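Local coordinates for cellulose-binding protein (Saccharophagus degradans, PDB 2YHG) that probably takes part in carbohydrate metabolism, pairing a nucleoside hydrolase-like domain of unproven activity with a metal-binding C-terminal beta domain in this piece of the chain, at residues A329-V337 against L418-Y429; L372-G380 against I391-A399. One frame throughout, in Å; residues are numbered along the deposited sequence.

Overall arrangement
Both contacts involve the C-terminal beta domain, beside the nucleoside hydrolase-like domain, and their centres lie about 17 Å apart. Contact 1 brings the loop after helix 308-323 against the turn between strands 411-420 and 427-436, around a calcium ion. Contact 2 joins edge strand 372-378 of the same four-stranded sheet to the loop 393-397 of the smaller three-stranded sheet. The two meet where strands 411-420 and 372-378 run side by side: N373 N lies 2.8 Å from R419 O, a probable hydrogen bond, and P334 CB packs 3.5 Å from L372 CD2. The nearest atom of the Y374 side chain is about 12 Å from the calcium ion of contact 1; a magnesium ion binds at G380.

Contact 1 (A329-V337 against L418-Y429); sequences AANHHPVPV and LRDNGSPNLYAY. With CA (calcium ion), chain D.
A calcium site at the end of the hairpin of strands 411-420 and 427-436 joins it to segment 329-337, and both segments supply metal ligands. N331 OD1 binds the calcium ion at 2.4 Å, with the backbone O of H332 and the carboxylate OD2 of D420 beside it. D366, D368 and D370 complete the site, so the ion ties 329-337 to the end of strand 411-420 and to the loop holding these three aspartates. While the amide oxygen of N331 holds the metal, its nitrogen grips the turn. With CG anti to the backbone N (chi1 -168°), the amide reaches in between D420 and P424; ND2 donates to P424 O at 2.7 Å and, more straight, to D420 OD1 at 3.1 Å, both partners lying close to the amide plane. OD1 is met on its syn side by N331 ND2, while the backbone N of G422 and that of L426 approach from opposite faces of the carboxylate. The G422 bond makes an Asx turn. These three donors fix the rotation of the carboxylate, leaving OD2 turned to the metal. A water links N331 N to S423 O.

Farther along, the contact becomes apolar. P334 crosses D420 at about a right angle and sets its CB 3.6 Å from L418 CD2, while P336 CG rests 3.7 Å from A428 CB. The H333 ring, whose NE2 is bonded to D314 of helix 308-323, packs on L426: L426 CG lies anti to the carbonyl carbon (chi1 -71°), and CD1 sits over one face of the H333 ring, 4.0 Å from its centroid and almost exactly on the ring normal, a CH-pi contact. At the edge of that ring, in its plane, Y427 O lies 3.7 Å from H333 CD2.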
ATOM      1  N   ALA A 329      16.448  22.271  -1.652  1.00 16.11           N
ATOM      2  CA  ALA A 329      17.163  21.557  -2.701  1.00 16.25           C
ATOM      3  C   ALA A 329      16.403  20.364  -3.283  1.00 15.63           C
ATOM      4  O   ALA A 329      16.920  19.681  -4.140  1.00 18.18           O
ATOM      5  CB  ALA A 329      18.527  21.082  -2.188  1.00 17.55           C
ATOM      6  N   ALA A 330      15.159  20.143  -2.877  1.00 14.55           N
ATOM      7  CA  ALA A 330      14.383  19.024  -3.419  1.00 12.98           C
ATOM      8  C   ALA A 330      12.943  19.473  -3.591  1.00 13.22           C
ATOM      9  O   ALA A 330      12.509  20.462  -2.998  1.00 13.84           O
ATOM     10  CB  ALA A 330      14.466  17.811  -2.506  1.00 13.48           C
ATOM     11  N   ASN A 331      12.188  18.679  -4.348  1.00 12.53           N
ATOM     12  CA  ASN A 331      10.775  18.934  -4.539  1.00 12.37           C
ATOM     13  C   ASN A 331       9.917  18.186  -3.535  1.00 11.72           C
ATOM     14  O   ASN A 331      10.246  17.068  -3.131  1.00 11.73           O
ATOM     15  CB  ASN A 331      10.378  18.567  -5.960  1.00 11.32           C
ATOM     16  CG  ASN A 331       8.994  19.076  -6.336  1.00 11.94           C
ATOM     17  OD1 ASN A 331       8.484  20.015  -5.722  1.00 12.68           O
ATOM     18  ND2 ASN A 331       8.399  18.504  -7.390  1.00 12.07           N
ATOM     19  N   HIS A 332       8.832  18.833  -3.119  1.00 11.67           N
ATOM     20  CA  HIS A 332       7.846  18.254  -2.212  1.00 11.87           C
ATOM     21  C   HIS A 332       6.440  18.305  -2.811  1.00 11.67           C
ATOM     22  O   HIS A 332       6.140  19.145  -3.668  1.00 12.28           O
ATOM     23  CB  HIS A 332       7.892  18.960  -0.870  1.00 11.75           C
ATOM     24  CG  HIS A 332       9.288  19.078  -0.347  1.00 12.81           C
ATOM     25  ND1 HIS A 332      10.119  20.096  -0.749  1.00 13.46           N
ATOM     26  CD2 HIS A 332      10.053  18.240   0.395  1.00 12.07           C
ATOM     27  CE1 HIS A 332      11.336  19.884  -0.274  1.00 13.69           C
ATOM     28  NE2 HIS A 332      11.322  18.774   0.438  1.00 13.32           N
ATOM     29  N   HIS A 333       5.588  17.396  -2.381  1.00 11.28           N
ATOM     30  CA  HIS A 333       4.301  17.192  -3.023  1.00 10.72           C
ATOM     31  C   HIS A 333       3.372  18.390  -2.851  1.00 11.13           C
ATOM     32  O   HIS A 333       3.322  18.987  -1.776  1.00 12.13           O
ATOM     33  CB  HIS A 333       3.632  15.942  -2.523  1.00 10.74           C
ATOM     34  CG  HIS A 333       4.522  14.748  -2.556  1.00 10.51           C
ATOM     35  ND1 HIS A 333       5.586  14.573  -1.698  1.00 11.42           N
ATOM     36  CD2 HIS A 333       4.503  13.678  -3.375  1.00 10.69           C
ATOM     37  CE1 HIS A 333       6.166  13.415  -1.974  1.00 11.26           C
ATOM     38  NE2 HIS A 333       5.551  12.870  -3.018  1.00 10.60           N
ATOM     39  N   PRO A 334       2.527  18.635  -3.856  1.00 11.72           N
ATOM     40  CA  PRO A 334       1.477  19.632  -3.671  1.00 12.33           C
ATOM     41  C   PRO A 334       0.420  19.123  -2.697  1.00 11.79           C
ATOM     42  O   PRO A 334       0.343  17.924  -2.388  1.00 11.26           O
ATOM     43  CB  PRO A 334       0.913  19.802  -5.070  1.00 15.25           C
ATOM     44  CG  PRO A 334       1.295  18.587  -5.825  1.00 14.49           C
ATOM     45  CD  PRO A 334       2.526  18.052  -5.213  1.00 11.31           C
ATOM     46  N   VAL A 335      -0.362  20.068  -2.185  1.00 11.63           N
ATOM     47  CA  VAL A 335      -1.281  19.849  -1.093  1.00 12.19           C
ATOM     48  C   VAL A 335      -2.714  20.160  -1.569  1.00 11.89           C
ATOM     49  O   VAL A 335      -3.047  21.319  -1.849  1.00 13.14           O
ATOM     50  CB  VAL A 335      -0.922  20.720   0.104  1.00 13.69           C
ATOM     51  CG1 VAL A 335      -1.995  20.536   1.182  1.00 16.79           C
ATOM     52  CG2 VAL A 335       0.485  20.369   0.617  1.00 14.85           C
ATOM     53  N   PRO A 336      -3.557  19.135  -1.721  1.00 11.60           N
ATOM     54  CA  PRO A 336      -4.885  19.404  -2.272  1.00 12.25           C
ATOM     55  C   PRO A 336      -5.844  19.955  -1.240  1.00 12.16           C
ATOM     56  O   PRO A 336      -5.857  19.527  -0.088  1.00 13.26           O
ATOM     57  CB  PRO A 336      -5.410  18.033  -2.697  1.00 13.60           C
ATOM     58  CG  PRO A 336      -4.323  17.147  -2.609  1.00 17.04           C
ATOM     59  CD  PRO A 336      -3.266  17.697  -1.697  1.00 12.37           C
ATOM     60  N   VAL A 337      -6.730  20.826  -1.703  1.00 11.54           N
ATOM     61  CA  VAL A 337      -7.909  21.262  -0.963  1.00 12.31           C
ATOM     62  C   VAL A 337      -9.073  21.248  -1.934  1.00 10.92           C
ATOM     63  O   VAL A 337      -8.884  21.662  -3.070  1.00 12.68           O
ATOM     64  CB  VAL A 337      -7.690  22.689  -0.393  1.00 14.13           C
ATOM     65  CG1 VAL A 337      -8.967  23.200   0.263  1.00 15.93           C
ATOM     66  CG2 VAL A 337      -6.498  22.695   0.583  1.00 16.98           C
ATOM     67  N   LEU A 418      -3.610  16.548  -8.795  1.00 10.20           N
ATOM     68  CA  LEU A 418      -2.873  17.776  -8.720  0.50 10.83           C
ATOM     69  C   LEU A 418      -1.411  17.440  -9.109  1.00 11.39           C
ATOM     70  O   LEU A 418      -0.865  16.476  -8.608  1.00 13.17           O
ATOM     71  CB  LEU A 418      -3.013  18.257  -7.277  0.50 13.67           C
ATOM     72  CG  LEU A 418      -2.595  19.662  -6.923  0.50  9.94           C
ATOM     73  CD1 LEU A 418      -3.387  20.707  -7.702  0.50 10.96           C
ATOM     74  CD2 LEU A 418      -2.712  19.922  -5.445  0.50 10.63           C
ATOM     75  N   ARG A 419      -0.777  18.269  -9.939  1.00 11.18           N
ATOM     76  CA  ARG A 419       0.597  18.024 -10.381  1.00 12.07           C
ATOM     77  C   ARG A 419       1.347  19.326 -10.319  1.00 12.75           C
ATOM     78  O   ARG A 419       0.882  20.334 -10.893  1.00 14.16           O
ATOM     79  CB  ARG A 419       0.602  17.513 -11.831  1.00 14.03           C
ATOM     80  CG  ARG A 419       1.977  17.231 -12.413  1.00 17.64           C
ATOM     81  CD  ARG A 419       1.888  16.870 -13.877  1.00 19.86           C
ATOM     82  NE  ARG A 419       1.674  18.070 -14.665  1.00 22.57           N
ATOM     83  CZ  ARG A 419       0.970  18.136 -15.773  1.00 32.02           C
ATOM     84  N   ASP A 420       2.493  19.340  -9.641  1.00 11.89           N
ATOM     85  CA  ASP A 420       3.345  20.517  -9.629  1.00 11.93           C
ATOM     86  C   ASP A 420       4.306  20.532 -10.792  1.00 13.30           C
ATOM     87  O   ASP A 420       4.375  19.597 -11.574  1.00 13.22           O
ATOM     88  CB  ASP A 420       4.020  20.729  -8.258  1.00 12.28           C
ATOM     89  CG  ASP A 420       5.174  19.775  -7.973  1.00 12.09           C
ATOM     90  OD1 ASP A 420       5.825  19.298  -8.919  1.00 12.21           O
ATOM     91  OD2 ASP A 420       5.443  19.577  -6.766  1.00 12.93           O
ATOM     92  N   ASN A 421       4.978  21.669 -10.988  1.00 12.93           N
ATOM     93  CA  ASN A 421       5.997  21.795 -12.030  1.00 13.74           C
ATOM     94  C   ASN A 421       7.414  21.828 -11.458  1.00 13.66           C
ATOM     95  O   ASN A 421       8.332  22.355 -12.085  1.00 15.73           O
ATOM     96  CB  ASN A 421       5.728  23.008 -12.928  1.00 15.85           C
ATOM     97  CG  ASN A 421       6.010  24.316 -12.242  1.00 17.19           C
ATOM     98  OD1 ASN A 421       6.009  24.407 -11.010  1.00 17.55           O
ATOM     99  ND2 ASN A 421       6.261  25.364 -13.036  1.00 21.50           N
ATOM    100  N   GLY A 422       7.607  21.224 -10.298  1.00 13.21           N
ATOM    101  CA  GLY A 422       8.910  21.012  -9.742  1.00 13.48           C
ATOM    102  C   GLY A 422       9.643  19.858 -10.415  1.00 12.93           C
ATOM    103  O   GLY A 422       9.195  19.314 -11.370  1.00 14.49           O
ATOM    104  N   SER A 423      10.834  19.584  -9.897  1.00 13.45           N
ATOM    105  CA  SER A 423      11.785  18.621 -10.541  0.62 13.98           C
ATOM    106  C   SER A 423      12.044  17.458  -9.571  1.00 13.13           C
ATOM    107  O   SER A 423      12.659  17.678  -8.566  1.00 14.53           O
ATOM    108  CB  SER A 423      13.145  19.266 -10.809  0.62 15.52           C
ATOM    109  OG  SER A 423      13.994  18.333 -11.463  0.62 18.69           O
ATOM    110  N   PRO A 424      11.548  16.243  -9.845  1.00 12.10           N
ATOM    111  CA  PRO A 424      10.581  15.932 -10.900  1.00 11.61           C
ATOM    112  C   PRO A 424       9.160  16.367 -10.475  1.00 10.30           C
ATOM    113  O   PRO A 424       8.944  16.653  -9.349  1.00 11.44           O
ATOM    114  CB  PRO A 424      10.638  14.377 -10.932  1.00 12.15           C
ATOM    115  CG  PRO A 424      10.805  14.031  -9.495  1.00 11.71           C
ATOM    116  CD  PRO A 424      11.739  15.102  -8.928  1.00 12.14           C
ATOM    117  N   ASN A 425       8.230  16.379 -11.420  1.00 10.77           N
ATOM    118  CA  ASN A 425       6.865  16.819 -11.077  1.00 11.15           C
ATOM    119  C   ASN A 425       6.276  15.860 -10.042  1.00 10.60           C
ATOM    120  O   ASN A 425       6.304  14.634 -10.230  1.00 11.62           O
ATOM    121  CB  ASN A 425       5.906  16.750 -12.276  1.00 12.49           C
ATOM    122  CG  ASN A 425       6.218  17.687 -13.457  1.00 14.94           C
ATOM    123  OD1 ASN A 425       5.575  17.553 -14.458  1.00 16.94           O
ATOM    124  ND2 ASN A 425       7.183  18.625 -13.322  1.00 13.63           N
ATOM    125  N   LEU A 426       5.692  16.398  -8.994  1.00 10.69           N
ATOM    126  CA  LEU A 426       5.073  15.583  -7.975  1.00  9.75           C
ATOM    127  C   LEU A 426       3.557  15.751  -7.987  1.00  9.51           C
ATOM    128  O   LEU A 426       3.004  16.802  -8.304  1.00 10.60           O
ATOM    129  CB  LEU A 426       5.645  15.888  -6.599  1.00 10.28           C
ATOM    130  CG  LEU A 426       7.069  15.405  -6.380  1.00 10.05           C
ATOM    131  CD1 LEU A 426       7.567  15.870  -5.043  1.00 11.23           C
ATOM    132  CD2 LEU A 426       7.132  13.867  -6.488  1.00 10.50           C
ATOM    133  N   TYR A 427       2.889  14.667  -7.600  1.00  9.57           N
ATOM    134  CA  TYR A 427       1.441  14.537  -7.708  1.00  9.16           C
ATOM    135  C   TYR A 427       0.800  14.441  -6.342  1.00  9.17           C
ATOM    136  O   TYR A 427       1.395  13.957  -5.379  1.00 10.05           O
ATOM    137  CB  TYR A 427       1.080  13.306  -8.539  1.00  9.92           C
ATOM    138  CG  TYR A 427       1.499  13.397  -9.995  1.00 10.65           C
ATOM    139  CD1 TYR A 427       2.838  13.248 -10.397  1.00 10.27           C
ATOM    140  CD2 TYR A 427       0.572  13.633 -10.981  1.00 13.81           C
ATOM    141  CE1 TYR A 427       3.193  13.330 -11.729  1.00 12.37           C
ATOM    142  CE2 TYR A 427       0.917  13.730 -12.299  1.00 15.26           C
ATOM    143  CZ  TYR A 427       2.214  13.507 -12.683  1.00 14.61           C
ATOM    144  OH  TYR A 427       2.551  13.651 -14.016  1.00 17.25           O
ATOM    145  N   ALA A 428      -0.467  14.820  -6.289  1.00  9.34           N
ATOM    146  CA  ALA A 428      -1.309  14.565  -5.130  1.00  9.20           C
ATOM    147  C   ALA A 428      -2.740  14.365  -5.594  1.00  8.94           C
ATOM    148  O   ALA A 428      -3.085  14.683  -6.735  1.00  9.30           O
ATOM    149  CB  ALA A 428      -1.232  15.698  -4.114  1.00 10.88           C
ATOM    150  N   TYR A 429      -3.557  13.783  -4.725  1.00  9.21           N
ATOM    151  CA  TYR A 429      -4.884  13.318  -5.110  1.00  8.20           C
ATOM    152  C   TYR A 429      -5.925  13.705  -4.098  1.00  7.98           C
ATOM    153  O   TYR A 429      -5.688  13.657  -2.897  1.00  9.47           O
ATOM    154  CB  TYR A 429      -4.882  11.784  -5.192  1.00  8.40           C
ATOM    155  CG  TYR A 429      -3.841  11.218  -6.120  1.00  8.89           C
ATOM    156  CD1 TYR A 429      -4.002  11.254  -7.481  1.00  8.71           C
ATOM    157  CD2 TYR A 429      -2.637  10.707  -5.625  1.00  8.48           C
ATOM    158  CE1 TYR A 429      -3.022  10.750  -8.322  1.00  9.38           C
ATOM    159  CE2 TYR A 429      -1.682  10.168  -6.448  1.00  9.38           C
ATOM    160  CZ  TYR A 429      -1.884  10.191  -7.793  1.00  8.53           C
ATOM    161  OH  TYR A 429      -0.928   9.610  -8.614  1.00  9.64           O
TER
HETATM  162 CA    CA D1936       6.362  20.974  -5.142  1.00 12.46          CA
HETATM  163  O   HOH W   1      13.321  16.573  -6.021  1.00 15.38           O

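Contact 2 (L372-G380 against I391-A399); sequences LNYSWSHYG and ISNSSSASA. With MG (magnesium ion), chain E; EDO (1,2-ethanediol), chain K.
W376 and Y374, on the same side of edge strand 372-378, meet the loop 393-397 between strands 391-392 and 398-402, a contact between two sheets of the C-terminal beta domain. Two direct hydrogen bonds come from W376. Its backbone N donates to S394 O at 2.8 Å, nearly straight at 170° and in the carbonyl plane. Its indole NE1 reaches S396 O at 2.9 Å, a more bent bond (133°) in the ring plane and nearly end-on to the carbonyl. CG lies anti to the carbonyl carbon (chi1 -61°), which swings the indole edge toward the loop. The type I turn from N393 to S396, closed by S396 N bonding to N393 O, presents S394 O and S396 O to the two nitrogens of this one tryptophan.

Water adds a second polar layer: one molecule accepts from Y374 N and donates to S395 O, bridging the segments. S395 CA also makes a CA-H...O contact to Y374 O, 3.3 Å.

CH-pi contacts cover the rings. A397 CB sits over the centre of the Y374 ring, 3.6 Å from the centroid, and A399 CB lies over the five-membered ring of W376 at 3.5 Å. In apolar packing, I391 CG2 comes to 4.1 Å from W376 CB, and I391 CD1 touches the backbone at S377 and H378.

At the far end G380 O binds a magnesium ion, completed in part by D383 and Y385, and H378 NE2 bonds to D383. Strand 411-420 flanks strand 372-378 within its sheet, and W376 also touches L416 of that strand and L359 of strand 356-360, so its side chain is packed between the two sheets.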
ATOM      1  N   LEU A 372       0.787  24.831 -10.121  1.00 14.48           N
ATOM      2  CA  LEU A 372      -0.061  23.658 -10.046  1.00 13.75           C
ATOM      3  C   LEU A 372      -0.839  23.482 -11.338  1.00 12.42           C
ATOM      4  O   LEU A 372      -1.395  24.446 -11.892  1.00 16.32           O
ATOM      5  CB  LEU A 372      -1.035  23.752  -8.874  1.00 15.63           C
ATOM      6  CG  LEU A 372      -0.424  23.801  -7.488  1.00 15.98           C
ATOM      7  CD1 LEU A 372      -1.500  24.054  -6.453  1.00 22.45           C
ATOM      8  CD2 LEU A 372       0.377  22.534  -7.198  1.00 17.03           C
ATOM      9  N   ASN A 373      -1.035  22.220 -11.685  1.00 13.18           N
ATOM     10  CA  ASN A 373      -1.909  21.767 -12.754  1.00 12.53           C
ATOM     11  C   ASN A 373      -3.010  20.937 -12.114  1.00 12.21           C
ATOM     12  O   ASN A 373      -2.732  20.094 -11.251  1.00 12.36           O
ATOM     13  CB  ASN A 373      -1.092  20.923 -13.750  1.00 15.73           C
ATOM     14  CG  ASN A 373      -1.929  20.359 -14.872  1.00 18.06           C
ATOM     15  OD1 ASN A 373      -2.560  19.301 -14.712  1.00 21.35           O
ATOM     16  ND2 ASN A 373      -2.078  21.133 -15.950  1.00 30.21           N
ATOM     17  N   TYR A 374      -4.257  21.185 -12.523  1.00 11.69           N
ATOM     18  CA  TYR A 374      -5.405  20.539 -11.968  1.00 12.26           C
ATOM     19  C   TYR A 374      -5.995  19.674 -13.050  1.00 12.01           C
ATOM     20  O   TYR A 374      -6.228  20.148 -14.168  1.00 13.91           O
ATOM     21  CB  TYR A 374      -6.436  21.592 -11.528  1.00 12.96           C
ATOM     22  CG  TYR A 374      -5.907  22.616 -10.565  1.00 12.81           C
ATOM     23  CD1 TYR A 374      -5.235  23.741 -11.020  1.00 14.49           C
ATOM     24  CD2 TYR A 374      -6.129  22.505  -9.202  1.00 12.28           C
ATOM     25  CE1 TYR A 374      -4.717  24.681 -10.117  1.00 16.51           C
ATOM     26  CE2 TYR A 374      -5.625  23.426  -8.321  1.00 15.59           C
ATOM     27  CZ  TYR A 374      -4.914  24.503  -8.758  1.00 15.88           C
ATOM     28  OH  TYR A 374      -4.501  25.456  -7.843  1.00 24.06           O
ATOM     29  N   SER A 375      -6.323  18.421 -12.702  1.00 11.58           N
ATOM     30  CA  SER A 375      -6.989  17.534 -13.633  1.00 11.19           C
ATOM     31  C   SER A 375      -8.085  16.735 -12.918  1.00 10.71           C
ATOM     32  O   SER A 375      -7.785  15.945 -12.027  1.00 12.17           O
ATOM     33  CB  SER A 375      -5.974  16.596 -14.253  1.00 13.56           C
ATOM     34  OG  SER A 375      -6.565  15.775 -15.237  1.00 16.19           O
ATOM     35  N   TRP A 376      -9.332  16.916 -13.355  1.00 10.63           N
ATOM     36  CA  TRP A 376     -10.471  16.218 -12.787  1.00 10.55           C
ATOM     37  C   TRP A 376     -10.888  15.098 -13.706  1.00 10.00           C
ATOM     38  O   TRP A 376     -11.043  15.332 -14.913  1.00 11.88           O
ATOM     39  CB  TRP A 376     -11.643  17.177 -12.601  1.00 10.49           C
ATOM     40  CG  TRP A 376     -11.345  18.305 -11.666  1.00 10.37           C
ATOM     41  CD1 TRP A 376     -10.875  19.555 -11.997  1.00 10.46           C
ATOM     42  CD2 TRP A 376     -11.602  18.329 -10.271  1.00  9.65           C
ATOM     43  NE1 TRP A 376     -10.842  20.339 -10.899  1.00 11.57           N
ATOM     44  CE2 TRP A 376     -11.272  19.618  -9.820  1.00 10.39           C
ATOM     45  CE3 TRP A 376     -12.048  17.378  -9.355  1.00 10.10           C
ATOM     46  CZ2 TRP A 376     -11.408  19.990  -8.496  1.00 11.31           C
ATOM     47  CZ3 TRP A 376     -12.182  17.746  -8.039  1.00 12.13           C
ATOM     48  CH2 TRP A 376     -11.859  19.037  -7.614  1.00 10.64           C
ATOM     49  N   SER A 377     -11.161  13.922 -13.151  1.00  9.83           N
ATOM     50  CA  SER A 377     -11.569  12.798 -13.947  1.00 10.22           C
ATOM     51  C   SER A 377     -12.670  11.996 -13.278  1.00  9.56           C
ATOM     52  O   SER A 377     -12.833  12.019 -12.059  1.00 10.78           O
ATOM     53  CB  SER A 377     -10.362  11.890 -14.241  1.00 11.22           C
ATOM     54  OG  SER A 377      -9.836  11.388 -13.041  1.00 13.67           O
ATOM     55  N   HIS A 378     -13.481  11.330 -14.089  1.00  9.86           N
ATOM     56  CA  HIS A 378     -14.458  10.370 -13.606  1.00  9.78           C
ATOM     57  C   HIS A 378     -13.832   8.987 -13.533  1.00  9.57           C
ATOM     58  O   HIS A 378     -13.468   8.400 -14.576  1.00 10.56           O
ATOM     59  CB  HIS A 378     -15.666  10.327 -14.558  1.00 10.96           C
ATOM     60  CG  HIS A 378     -16.664   9.304 -14.150  1.00  9.43           C
ATOM     61  ND1 HIS A 378     -17.400   8.575 -15.055  1.00 11.49           N
ATOM     62  CD2 HIS A 378     -17.037   8.866 -12.923  1.00  9.50           C
ATOM     63  CE1 HIS A 378     -18.129   7.692 -14.399  1.00 11.42           C
ATOM     64  NE2 HIS A 378     -17.919   7.834 -13.099  1.00 10.30           N
ATOM     65  N   TYR A 379     -13.693   8.452 -12.331  1.00  9.01           N
ATOM     66  CA  TYR A 379     -13.069   7.118 -12.151  1.00  9.06           C
ATOM     67  C   TYR A 379     -14.156   6.066 -12.225  1.00  9.02           C
ATOM     68  O   TYR A 379     -14.547   5.410 -11.256  1.00  9.23           O
ATOM     69  CB  TYR A 379     -12.320   7.107 -10.820  1.00  9.35           C
ATOM     70  CG  TYR A 379     -11.257   6.028 -10.700  1.00  9.31           C
ATOM     71  CD1 TYR A 379     -11.138   4.981 -11.606  1.00 10.13           C
ATOM     72  CD2 TYR A 379     -10.355   6.071  -9.678  1.00  9.57           C
ATOM     73  CE1 TYR A 379     -10.147   4.039 -11.485  1.00  9.78           C
ATOM     74  CE2 TYR A 379      -9.344   5.153  -9.553  1.00  9.50           C
ATOM     75  CZ  TYR A 379      -9.249   4.119 -10.452  1.00  9.43           C
ATOM     76  OH  TYR A 379      -8.242   3.197 -10.286  1.00 10.67           O
ATOM     77  N   GLY A 380     -14.673   5.891 -13.442  1.00 10.51           N
ATOM     78  CA  GLY A 380     -15.840   5.042 -13.660  1.00 11.29           C
ATOM     79  C   GLY A 380     -15.620   3.559 -13.400  1.00 10.06           C
ATOM     80  O   GLY A 380     -16.535   2.841 -13.062  1.00 12.13           O
ATOM     81  N   ILE A 391     -17.799  16.356 -16.790  1.00 11.54           N
ATOM     82  CA  ILE A 391     -17.172  17.316 -15.900  1.00 11.22           C
ATOM     83  C   ILE A 391     -16.776  18.528 -16.717  1.00 12.21           C
ATOM     84  O   ILE A 391     -15.968  18.423 -17.628  1.00 13.34           O
ATOM     85  CB  ILE A 391     -15.898  16.737 -15.207  1.00 11.95           C
ATOM     86  CG1 ILE A 391     -16.190  15.408 -14.520  1.00 11.79           C
ATOM     87  CG2 ILE A 391     -15.310  17.780 -14.256  1.00 13.19           C
ATOM     88  CD1 ILE A 391     -14.940  14.710 -14.024  1.00 13.52           C
ATOM     89  N   SER A 392     -17.366  19.674 -16.407  1.00 11.75           N
ATOM     90  CA  SER A 392     -16.983  20.915 -17.037  1.00 12.50           C
ATOM     91  C   SER A 392     -15.746  21.525 -16.374  1.00 12.72           C
ATOM     92  O   SER A 392     -15.572  21.379 -15.165  1.00 13.56           O
ATOM     93  CB  SER A 392     -18.152  21.888 -16.992  1.00 16.77           C
ATOM     94  OG  SER A 392     -19.327  21.327 -17.593  1.00 22.17           O
ATOM     95  N   ASN A 393     -14.937  22.225 -17.165  1.00 14.49           N
ATOM     96  CA  ASN A 393     -13.666  22.844 -16.744  1.00 15.36           C
ATOM     97  C   ASN A 393     -12.819  21.847 -15.974  1.00 13.32           C
ATOM     98  O   ASN A 393     -12.198  22.157 -14.974  1.00 13.79           O
ATOM     99  CB  ASN A 393     -13.878  24.136 -15.960  1.00 16.78           C
ATOM    100  CG  ASN A 393     -14.698  25.141 -16.737  1.00 19.81           C
ATOM    101  OD1 ASN A 393     -15.887  25.218 -16.486  1.00 19.07           O
ATOM    102  ND2 ASN A 393     -14.143  25.668 -17.856  1.00 45.50           N
ATOM    103  N   SER A 394     -12.620  20.709 -16.604  1.00 13.18           N
ATOM    104  CA  SER A 394     -11.907  19.621 -15.972  1.00 12.18           C
ATOM    105  C   SER A 394     -10.394  19.751 -15.931  1.00 13.79           C
ATOM    106  O   SER A 394      -9.739  18.972 -15.251  1.00 13.72           O
ATOM    107  CB  SER A 394     -12.336  18.316 -16.616  1.00 14.09           C
ATOM    108  OG  SER A 394     -11.937  18.243 -17.965  1.00 16.74           O
ATOM    109  N   SER A 395      -9.855  20.764 -16.601  1.00 14.04           N
ATOM    110  CA  SER A 395      -8.439  21.106 -16.474  1.00 15.29           C
ATOM    111  C   SER A 395      -8.231  22.398 -15.742  1.00 14.79           C
ATOM    112  O   SER A 395      -7.138  22.960 -15.798  1.00 16.80           O
ATOM    113  CB  SER A 395      -7.766  21.191 -17.846  1.00 17.92           C
ATOM    114  OG  SER A 395      -7.865  19.951 -18.520  1.00 23.46           O
ATOM    115  N   SER A 396      -9.241  22.809 -14.981  1.00 14.57           N
ATOM    116  CA  SER A 396      -9.172  24.009 -14.170  1.00 15.58           C
ATOM    117  C   SER A 396      -9.361  23.683 -12.694  1.00 12.08           C
ATOM    118  O   SER A 396      -9.843  22.605 -12.319  1.00 12.11           O
ATOM    119  CB  SER A 396     -10.276  24.957 -14.597  1.00 16.39           C
ATOM    120  OG  SER A 396     -10.067  25.313 -15.944  1.00 21.72           O
ATOM    121  N   ALA A 397      -8.920  24.579 -11.831  1.00 13.13           N
ATOM    122  CA  ALA A 397      -9.115  24.358 -10.408  1.00 12.44           C
ATOM    123  C   ALA A 397     -10.577  24.189 -10.038  1.00 11.17           C
ATOM    124  O   ALA A 397     -10.903  23.407  -9.154  1.00 12.52           O
ATOM    125  CB  ALA A 397      -8.493  25.493  -9.609  1.00 14.90           C
ATOM    126  N   SER A 398     -11.442  24.946 -10.694  1.00 12.40           N
ATOM    127  CA  SER A 398     -12.833  24.991 -10.339  1.00 13.58           C
ATOM    128  C   SER A 398     -13.661  24.280 -11.409  1.00 12.38           C
ATOM    129  O   SER A 398     -13.827  24.790 -12.511  1.00 14.88           O
ATOM    130  CB  SER A 398     -13.224  26.465 -10.207  1.00 15.82           C
ATOM    131  OG  SER A 398     -14.587  26.602 -10.017  1.00 18.32           O
ATOM    132  N   ALA A 399     -14.094  23.070 -11.102  1.00 11.27           N
ATOM    133  CA  ALA A 399     -14.808  22.180 -12.030  1.00 11.70           C
ATOM    134  C   ALA A 399     -16.277  22.004 -11.604  1.00 10.26           C
ATOM    135  O   ALA A 399     -16.659  22.292 -10.463  1.00 10.57           O
ATOM    136  CB  ALA A 399     -14.098  20.814 -12.151  1.00 13.60           C
TER
HETATM  137 MG    MG E1937     -18.867   2.926 -12.856  1.00 14.38          MG
HETATM  138  C1  EDO K1943      -7.686   8.807 -13.013  1.00 19.43           C
HETATM  139  O1  EDO K1943      -7.321   8.479 -14.359  1.00 22.52           O
HETATM  140  C2  EDO K1943      -8.916   8.057 -12.526  1.00 15.08           C
HETATM  141  O2  EDO K1943     -10.057   8.484 -13.258  1.00 16.67           O
HETATM  142  O   HOH W   2      -5.188  19.503 -16.548  1.00 24.57           O
HETATM  143  O   HOH W   3      -4.667  23.119 -14.619  1.00 17.62           O
HETATM  144  O   HOH W   4     -19.122   0.821 -13.812  1.00 18.16           O